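PDB 4OGD: succinate-semialdehyde dehydrogenase, which catalyses the oxidation of succinic semialdehyde to succinate, with NADP+ as the cofactor in this complex. Local coordinates for residues Ala290-Pro295 / Gly339-Pro344; Gln246-Leu251 / Lys280-Lys285. All blocks are in the same frame, centred on the assembly; numbering follows the deposited sequence.

Contact 1: Ala290-Pro295 / Gly339-Pro344; sequences AKWGDP and GHFVMP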
ATOM      1  N   ALA A 290      34.836   0.515 -22.704  1.00 13.66           N
ATOM      2  CA  ALA A 290      34.566   1.617 -21.782  1.00 14.96           C
ATOM      3  C   ALA A 290      35.666   2.670 -21.763  1.00 16.73           C
ATOM      4  O   ALA A 290      36.856   2.347 -21.713  1.00 16.71           O
ATOM      5  CB  ALA A 290      34.331   1.093 -20.376  1.00 13.11           C
ATOM      6  N   LYS A 291      35.258   3.933 -21.792  1.00 12.82           N
ATOM      7  CA  LYS A 291      36.199   5.035 -21.669  1.00 14.19           C
ATOM      8  C   LYS A 291      35.805   5.891 -20.480  1.00 13.40           C
ATOM      9  O   LYS A 291      34.855   6.675 -20.558  1.00 12.99           O
ATOM     10  CB  LYS A 291      36.202   5.878 -22.944  1.00 16.82           C
ATOM     11  CG  LYS A 291      37.218   7.009 -22.922  1.00 20.83           C
ATOM     12  CD  LYS A 291      37.506   7.529 -24.321  1.00 24.96           C
ATOM     13  CE  LYS A 291      38.617   8.567 -24.286  1.00 30.97           C
ATOM     14  NZ  LYS A 291      38.313   9.620 -23.283  1.00 32.03           N
ATOM     15  N   TRP A 292      36.513   5.730 -19.368  1.00 14.74           N
ATOM     16  CA  TRP A 292      36.221   6.539 -18.190  1.00 13.69           C
ATOM     17  C   TRP A 292      36.878   7.897 -18.274  1.00 15.50           C
ATOM     18  O   TRP A 292      37.879   8.079 -18.975  1.00 17.23           O
ATOM     19  CB  TRP A 292      36.611   5.831 -16.889  1.00 16.94           C
ATOM     20  CG  TRP A 292      37.997   5.280 -16.877  1.00 19.82           C
ATOM     21  CD1 TRP A 292      39.139   5.932 -16.506  1.00 21.87           C
ATOM     22  CD2 TRP A 292      38.389   3.954 -17.248  1.00 24.55           C
ATOM     23  NE1 TRP A 292      40.220   5.087 -16.629  1.00 19.56           N
ATOM     24  CE2 TRP A 292      39.785   3.868 -17.081  1.00 23.85           C
ATOM     25  CE3 TRP A 292      37.691   2.827 -17.705  1.00 23.30           C
ATOM     26  CZ2 TRP A 292      40.500   2.698 -17.355  1.00 27.87           C
ATOM     27  CZ3 TRP A 292      38.401   1.664 -17.979  1.00 21.31           C
ATOM     28  CH2 TRP A 292      39.792   1.611 -17.803  1.00 26.62           C
ATOM     29  N   GLY A 293      36.303   8.859 -17.564  1.00 13.05           N
ATOM     30  CA  GLY A 293      36.856  10.199 -17.543  1.00 14.72           C
ATOM     31  C   GLY A 293      35.832  11.250 -17.179  1.00 14.58           C
ATOM     32  O   GLY A 293      34.866  10.977 -16.462  1.00 14.41           O
ATOM     33  N   ASP A 294      36.067  12.456 -17.679  1.00 12.85           N
ATOM     34  CA  ASP A 294      35.242  13.629 -17.404  1.00 13.91           C
ATOM     35  C   ASP A 294      33.798  13.402 -17.862  1.00 12.21           C
ATOM     36  O   ASP A 294      33.545  13.300 -19.052  1.00 11.85           O
ATOM     37  CB  ASP A 294      35.865  14.807 -18.167  1.00 12.87           C
ATOM     38  CG  ASP A 294      35.137  16.113 -17.949  1.00 16.07           C
ATOM     39  OD1 ASP A 294      34.085  16.130 -17.275  1.00 12.06           O
ATOM     40  OD2 ASP A 294      35.625  17.142 -18.478  1.00 18.59           O
ATOM     41  N   PRO A 295      32.835  13.331 -16.921  1.00 13.14           N
ATOM     42  CA  PRO A 295      31.455  13.068 -17.360  1.00 11.20           C
ATOM     43  C   PRO A 295      30.836  14.198 -18.198  1.00 13.11           C
ATOM     44  O   PRO A 295      29.817  13.970 -18.852  1.00 11.63           O
ATOM     45  CB  PRO A 295      30.688  12.887 -16.040  1.00 10.66           C
ATOM     46  CG  PRO A 295      31.477  13.666 -15.039  1.00  8.61           C
ATOM     47  CD  PRO A 295      32.931  13.479 -15.457  1.00 11.37           C
ATOM     48  N   GLY A 339      38.892  11.279  -8.796  1.00 16.26           N
ATOM     49  CA  GLY A 339      37.470  11.010  -8.948  1.00 16.04           C
ATOM     50  C   GLY A 339      37.135   9.602  -8.494  1.00 14.77           C
ATOM     51  O   GLY A 339      38.006   8.744  -8.441  1.00 15.24           O
ATOM     52  N   HIS A 340      35.870   9.347  -8.179  1.00 12.23           N
ATOM     53  CA  HIS A 340      35.507   8.062  -7.580  1.00 11.81           C
ATOM     54  C   HIS A 340      35.328   6.940  -8.603  1.00 13.30           C
ATOM     55  O   HIS A 340      34.283   6.287  -8.654  1.00 11.66           O
ATOM     56  CB  HIS A 340      34.243   8.227  -6.739  1.00 10.88           C
ATOM     57  CG  HIS A 340      34.274   9.432  -5.851  1.00 13.48           C
ATOM     58  ND1 HIS A 340      35.277   9.648  -4.928  1.00 12.67           N
ATOM     59  CD2 HIS A 340      33.442  10.494  -5.760  1.00 13.14           C
ATOM     60  CE1 HIS A 340      35.053  10.789  -4.300  1.00 15.37           C
ATOM     61  NE2 HIS A 340      33.946  11.321  -4.785  1.00 15.81           N
ATOM     62  N   PHE A 341      36.362   6.693  -9.402  1.00 12.66           N
ATOM     63  CA  PHE A 341      36.271   5.733 -10.503  1.00 12.69           C
ATOM     64  C   PHE A 341      36.470   4.265 -10.112  1.00 12.39           C
ATOM     65  O   PHE A 341      37.360   3.924  -9.325  1.00 13.81           O
ATOM     66  CB  PHE A 341      37.272   6.093 -11.604  1.00 12.46           C
ATOM     67  CG  PHE A 341      36.888   7.310 -12.402  1.00 11.80           C
ATOM     68  CD1 PHE A 341      35.961   7.212 -13.425  1.00 10.99           C
ATOM     69  CD2 PHE A 341      37.460   8.544 -12.133  1.00 12.97           C
ATOM     70  CE1 PHE A 341      35.600   8.318 -14.166  1.00  9.85           C
ATOM     71  CE2 PHE A 341      37.106   9.667 -12.868  1.00 15.65           C
ATOM     72  CZ  PHE A 341      36.172   9.551 -13.891  1.00 10.93           C
ATOM     73  N   VAL A 342      35.636   3.404 -10.689  1.00 11.85           N
ATOM     74  CA  VAL A 342      35.792   1.956 -10.606  1.00 12.37           C
ATOM     75  C   VAL A 342      35.774   1.428 -12.036  1.00 12.00           C
ATOM     76  O   VAL A 342      34.878   1.763 -12.814  1.00 13.35           O
ATOM     77  CB  VAL A 342      34.640   1.316  -9.780  1.00 13.03           C
ATOM     78  CG1 VAL A 342      34.712  -0.217  -9.819  1.00 12.27           C
ATOM     79  CG2 VAL A 342      34.673   1.818  -8.344  1.00 14.02           C
ATOM     80  N   MET A 343      36.766   0.630 -12.418  1.00 13.91           N
ATOM     81  CA  MET A 343      36.776   0.125 -13.790  1.00 14.12           C
ATOM     82  C   MET A 343      35.764  -1.000 -13.954  1.00 12.32           C
ATOM     83  O   MET A 343      35.462  -1.707 -12.988  1.00 13.11           O
ATOM     84  CB  MET A 343      38.176  -0.330 -14.227  1.00 17.34           C
ATOM     85  CG  MET A 343      38.516  -1.773 -13.924  1.00 17.62           C
ATOM     86  SD  MET A 343      40.090  -2.245 -14.691  1.00 18.63           S
ATOM     87  CE  MET A 343      39.569  -2.619 -16.358  1.00 18.39           C
ATOM     88  N   PRO A 344      35.214  -1.150 -15.167  1.00 11.82           N
ATOM     89  CA  PRO A 344      34.306  -2.265 -15.450  1.00 12.13           C
ATOM     90  C   PRO A 344      34.992  -3.577 -15.095  1.00 15.10           C
ATOM     91  O   PRO A 344      36.138  -3.807 -15.480  1.00 12.01           O
ATOM     92  CB  PRO A 344      34.085  -2.156 -16.956  1.00 13.26           C
ATOM     93  CG  PRO A 344      34.292  -0.701 -17.250  1.00 14.43           C
ATOM     94  CD  PRO A 344      35.419  -0.296 -16.349  1.00 12.20           C
TER
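Trp292 and Phe341 meet across the two segments with their CG atoms set differently by the first torsion: Trp292 holds CG between its backbone N and carbonyl carbon (chi1 50°), while Phe341 sets CG beside the backbone N, anti to the carbonyl carbon (chi1 -73°). Trp292 CB lies 3.8 Å from Phe341 CD1. The two aromatic systems are inclined to each other by 49°, with the centroids of the Trp292 five-membered ring and the Phe341 ring 5.8 Å apart. The far end of the phenyl ring meets backbone: Gly293 O lies in the ring plane at its edge, 3.2 Å from Phe341 CZ. There the partly positive ring hydrogens probably favour the carbonyl oxygen. Gly293 itself takes backbone angles at which a side chain would be pressed against Trp292 O. On the six-membered ring of the indole, Trp292 CZ3 is 3.9 Å from Pro344 CD, and Met343 CB sits over one indole face. Ala290 CB closes the row 3.6 Å from Pro344 CG. The touching parts run almost exactly antiparallel, yet neither is a strand and no hydrogen bond joins them; this is side-chain packing between two loops of the aldehyde dehydrogenase fold. Around it, Phe341 also meets the His337 ring edge-to-face and Trp292 touches Ile335. The loop 290-295 follows helix 276-288 and brings Pro295 to Tyr7 of strand 4-7; 339-344 lays Val342 on Lys311 and Val314 of helix 308-323 and leads straight into strand 345-348.

Contact 2: Gln246-Leu251 / Lys280-Lys285; sequences QLEKVL and KELLTK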
ATOM      1  N   GLN A 246      21.964  -9.046 -31.775  1.00 21.75           N
ATOM      2  CA  GLN A 246      21.154  -8.099 -31.029  1.00 21.91           C
ATOM      3  C   GLN A 246      21.584  -8.049 -29.572  1.00 17.61           C
ATOM      4  O   GLN A 246      21.551  -6.994 -28.947  1.00 17.07           O
ATOM      5  CB  GLN A 246      19.675  -8.449 -31.162  1.00 24.59           C
ATOM      6  CG  GLN A 246      19.157  -8.197 -32.567  1.00 30.59           C
ATOM      7  CD  GLN A 246      19.506  -6.800 -33.058  1.00 35.13           C
ATOM      8  OE1 GLN A 246      20.224  -6.636 -34.048  1.00 39.14           O
ATOM      9  NE2 GLN A 246      19.005  -5.787 -32.361  1.00 38.83           N
ATOM     10  N   LEU A 247      22.009  -9.191 -29.044  1.00 16.04           N
ATOM     11  CA  LEU A 247      22.530  -9.259 -27.685  1.00 15.09           C
ATOM     12  C   LEU A 247      23.705  -8.306 -27.485  1.00 12.97           C
ATOM     13  O   LEU A 247      23.723  -7.500 -26.549  1.00 13.57           O
ATOM     14  CB  LEU A 247      22.959 -10.689 -27.366  1.00 14.99           C
ATOM     15  CG  LEU A 247      23.579 -10.923 -25.994  1.00 14.83           C
ATOM     16  CD1 LEU A 247      22.599 -10.540 -24.902  1.00 15.04           C
ATOM     17  CD2 LEU A 247      24.001 -12.379 -25.857  1.00 14.92           C
ATOM     18  N   GLU A 248      24.693  -8.393 -28.368  1.00 15.07           N
ATOM     19  CA  GLU A 248      25.893  -7.572 -28.224  1.00 16.67           C
ATOM     20  C   GLU A 248      25.559  -6.081 -28.165  1.00 13.40           C
ATOM     21  O   GLU A 248      26.172  -5.320 -27.418  1.00 18.85           O
ATOM     22  CB  GLU A 248      26.872  -7.849 -29.369  1.00 16.47           C
ATOM     23  CG  GLU A 248      28.125  -6.975 -29.328  1.00 14.82           C
ATOM     24  CD  GLU A 248      29.207  -7.457 -30.277  1.00 16.48           C
ATOM     25  OE1 GLU A 248      28.991  -8.479 -30.966  1.00 24.35           O
ATOM     26  OE2 GLU A 248      30.277  -6.819 -30.326  1.00 19.74           O
ATOM     27  N   LYS A 249      24.562  -5.676 -28.937  1.00 13.43           N
ATOM     28  CA  LYS A 249      24.230  -4.265 -29.063  1.00 15.16           C
ATOM     29  C   LYS A 249      23.631  -3.645 -27.804  1.00 16.16           C
ATOM     30  O   LYS A 249      23.654  -2.424 -27.649  1.00 13.93           O
ATOM     31  CB  LYS A 249      23.316  -4.056 -30.270  1.00 19.19           C
ATOM     32  CG  LYS A 249      24.022  -4.414 -31.574  1.00 18.84           C
ATOM     33  CD  LYS A 249      23.140  -4.279 -32.795  1.00 27.01           C
ATOM     34  CE  LYS A 249      23.997  -4.409 -34.054  1.00 31.41           C
ATOM     35  NZ  LYS A 249      23.209  -4.267 -35.306  1.00 42.82           N
ATOM     36  N   VAL A 250      23.105  -4.472 -26.902  1.00 14.87           N
ATOM     37  CA  VAL A 250      22.479  -3.929 -25.697  1.00 11.19           C
ATOM     38  C   VAL A 250      23.317  -4.094 -24.434  1.00 12.34           C
ATOM     39  O   VAL A 250      22.986  -3.525 -23.391  1.00 11.12           O
ATOM     40  CB  VAL A 250      21.068  -4.520 -25.445  1.00 15.83           C
ATOM     41  CG1 VAL A 250      20.237  -4.494 -26.720  1.00 17.66           C
ATOM     42  CG2 VAL A 250      21.157  -5.933 -24.878  1.00 12.68           C
ATOM     43  N   LEU A 251      24.412  -4.848 -24.517  1.00 11.14           N
ATOM     44  CA  LEU A 251      25.142  -5.219 -23.301  1.00 12.77           C
ATOM     45  C   LEU A 251      25.766  -4.046 -22.538  1.00 10.93           C
ATOM     46  O   LEU A 251      25.687  -4.007 -21.309  1.00 11.57           O
ATOM     47  CB  LEU A 251      26.195  -6.302 -23.575  1.00 10.45           C
ATOM     48  CG  LEU A 251      25.709  -7.730 -23.826  1.00 13.17           C
ATOM     49  CD1 LEU A 251      26.906  -8.625 -24.095  1.00 14.36           C
ATOM     50  CD2 LEU A 251      24.897  -8.293 -22.657  1.00 10.54           C
ATOM     51  N   LYS A 280      31.313 -15.054 -21.887  1.00 12.89           N
ATOM     52  CA  LYS A 280      32.433 -14.484 -21.142  1.00 13.21           C
ATOM     53  C   LYS A 280      33.243 -13.607 -22.073  1.00 14.59           C
ATOM     54  O   LYS A 280      33.588 -12.471 -21.742  1.00 14.45           O
ATOM     55  CB  LYS A 280      33.350 -15.566 -20.565  1.00 14.79           C
ATOM     56  CG  LYS A 280      32.834 -16.251 -19.309  1.00 20.04           C
ATOM     57  CD  LYS A 280      33.987 -16.842 -18.495  1.00 19.91           C
ATOM     58  CE  LYS A 280      34.914 -17.679 -19.369  1.00 26.12           C
ATOM     59  NZ  LYS A 280      35.906 -18.444 -18.560  1.00 24.31           N
ATOM     60  N   GLU A 281      33.526 -14.133 -23.258  1.00 15.22           N
ATOM     61  CA  GLU A 281      34.299 -13.377 -24.240  1.00 15.84           C
ATOM     62  C   GLU A 281      33.570 -12.143 -24.764  1.00 16.08           C
ATOM     63  O   GLU A 281      34.178 -11.084 -24.954  1.00 15.44           O
ATOM     64  CB  GLU A 281      34.711 -14.286 -25.393  1.00 17.66           C
ATOM     65  CG  GLU A 281      35.939 -15.097 -25.059  1.00 30.97           C
ATOM     66  CD  GLU A 281      37.021 -14.233 -24.436  1.00 37.27           C
ATOM     67  OE1 GLU A 281      37.451 -14.543 -23.302  1.00 37.92           O
ATOM     68  OE2 GLU A 281      37.429 -13.234 -25.075  1.00 32.55           O
ATOM     69  N   LEU A 282      32.269 -12.279 -24.998  1.00 13.16           N
ATOM     70  CA  LEU A 282      31.476 -11.167 -25.499  1.00 13.37           C
ATOM     71  C   LEU A 282      31.379 -10.039 -24.476  1.00 15.21           C
ATOM     72  O   LEU A 282      31.583  -8.870 -24.813  1.00 13.16           O
ATOM     73  CB  LEU A 282      30.079 -11.634 -25.905  1.00 12.29           C
ATOM     74  CG  LEU A 282      29.168 -10.541 -26.460  1.00 11.64           C
ATOM     75  CD1 LEU A 282      29.785  -9.943 -27.712  1.00 17.19           C
ATOM     76  CD2 LEU A 282      27.797 -11.099 -26.769  1.00 13.69           C
ATOM     77  N   LEU A 283      31.067 -10.381 -23.226  1.00 11.58           N
ATOM     78  CA  LEU A 283      30.933  -9.357 -22.190  1.00 14.82           C
ATOM     79  C   LEU A 283      32.280  -8.672 -21.924  1.00 13.20           C
ATOM     80  O   LEU A 283      32.345  -7.461 -21.690  1.00 14.09           O
ATOM     81  CB  LEU A 283      30.348  -9.951 -20.900  1.00 11.79           C
ATOM     82  CG  LEU A 283      29.905  -8.917 -19.855  1.00 10.85           C
ATOM     83  CD1 LEU A 283      28.698  -8.141 -20.357  1.00 11.75           C
ATOM     84  CD2 LEU A 283      29.583  -9.578 -18.517  1.00 12.66           C
ATOM     85  N   THR A 284      33.355  -9.450 -21.992  1.00 12.96           N
ATOM     86  CA  THR A 284      34.703  -8.901 -21.874  1.00 13.86           C
ATOM     87  C   THR A 284      34.996  -7.897 -22.989  1.00 14.52           C
ATOM     88  O   THR A 284      35.514  -6.802 -22.738  1.00 13.26           O
ATOM     89  CB  THR A 284      35.755 -10.025 -21.885  1.00 13.50           C
ATOM     90  OG1 THR A 284      35.567 -10.857 -20.729  1.00 13.03           O
ATOM     91  CG2 THR A 284      37.165  -9.435 -21.859  1.00 15.61           C
ATOM     92  N   LYS A 285      34.644  -8.267 -24.216  1.00 13.42           N
ATOM     93  CA  LYS A 285      34.828  -7.392 -25.372  1.00 11.18           C
ATOM     94  C   LYS A 285      34.100  -6.069 -25.171  1.00 11.85           C
ATOM     95  O   LYS A 285      34.660  -4.991 -25.384  1.00 15.64           O
ATOM     96  CB  LYS A 285      34.302  -8.079 -26.632  1.00 14.17           C
ATOM     97  CG  LYS A 285      34.344  -7.210 -27.887  1.00 16.66           C
ATOM     98  CD  LYS A 285      33.581  -7.872 -29.021  1.00 15.34           C
ATOM     99  CE  LYS A 285      33.624  -7.057 -30.294  1.00 23.85           C
ATOM    100  NZ  LYS A 285      32.671  -7.608 -31.295  1.00 23.63           N
TER
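Leu282 reaches across from its helix and is met from two directions, by Leu251 and by Glu248. Its chi1 of -179° puts CG anti to the backbone N, and chi2 of 61° sets CD1; the two methyls meet different partners. CD2 goes to the leucine side, 3.8 Å from Leu251 CD1 and 4.1 Å from Leu247 CD2, and in both pairs the side chains cross obliquely. CD1 lies instead against the flank of Glu248, 3.6 Å from Glu248 CD and close to its CB and CG as well, so one methyl touches the acidic side chain from CB to the carboxylate. Leu283 adds its CD1, 4.2 Å from Leu251 CD1.

Helix 244-256 and helix 276-288 lie side by side here, their short segments 10.1 Å apart at closest approach with a crossing angle of -41°. The first is the helix of a beta-alpha-beta crossover between the adjacent parallel strands 235-238 and 268-272, and the second follows strand 268-272. Leu247 and Leu251 on one helix and Leu283 on the other turn inward onto this sheet; Leu251 and Leu283 share Phe269.

Away from those leucines, Glu248 and Lys285 stretch out extended and cross at about a right angle. Lys285 NZ donates to Glu248 OE2 over 2.7 Å, using the oxygen's syn lone pair in a salt bridge. Lys285 CE also comes within 3.4 Å of Glu248 OE2.

In the fold
Along the chain, both segments of contact 2 come before those of contact 1, and helix 276-288 runs on from one to the other: it carries 280-285 and delivers the chain into 290-295. The centres are 19 Å apart and the nearest atoms about 6 Å, so the two never touch. A second tie is strand 345-348, which continues directly from 339-344 and whose Ile346 is touched by Leu283 and Thr284. The helix pair packs on the seven-stranded sheet, and the loop pair leads into one of its strands. Their centres lie 22 Å (contact 1) and 25 Å (contact 2) from that of the chain, on the same side of it, and nothing in their geometry marks either as part of the NADP+ or substrate site.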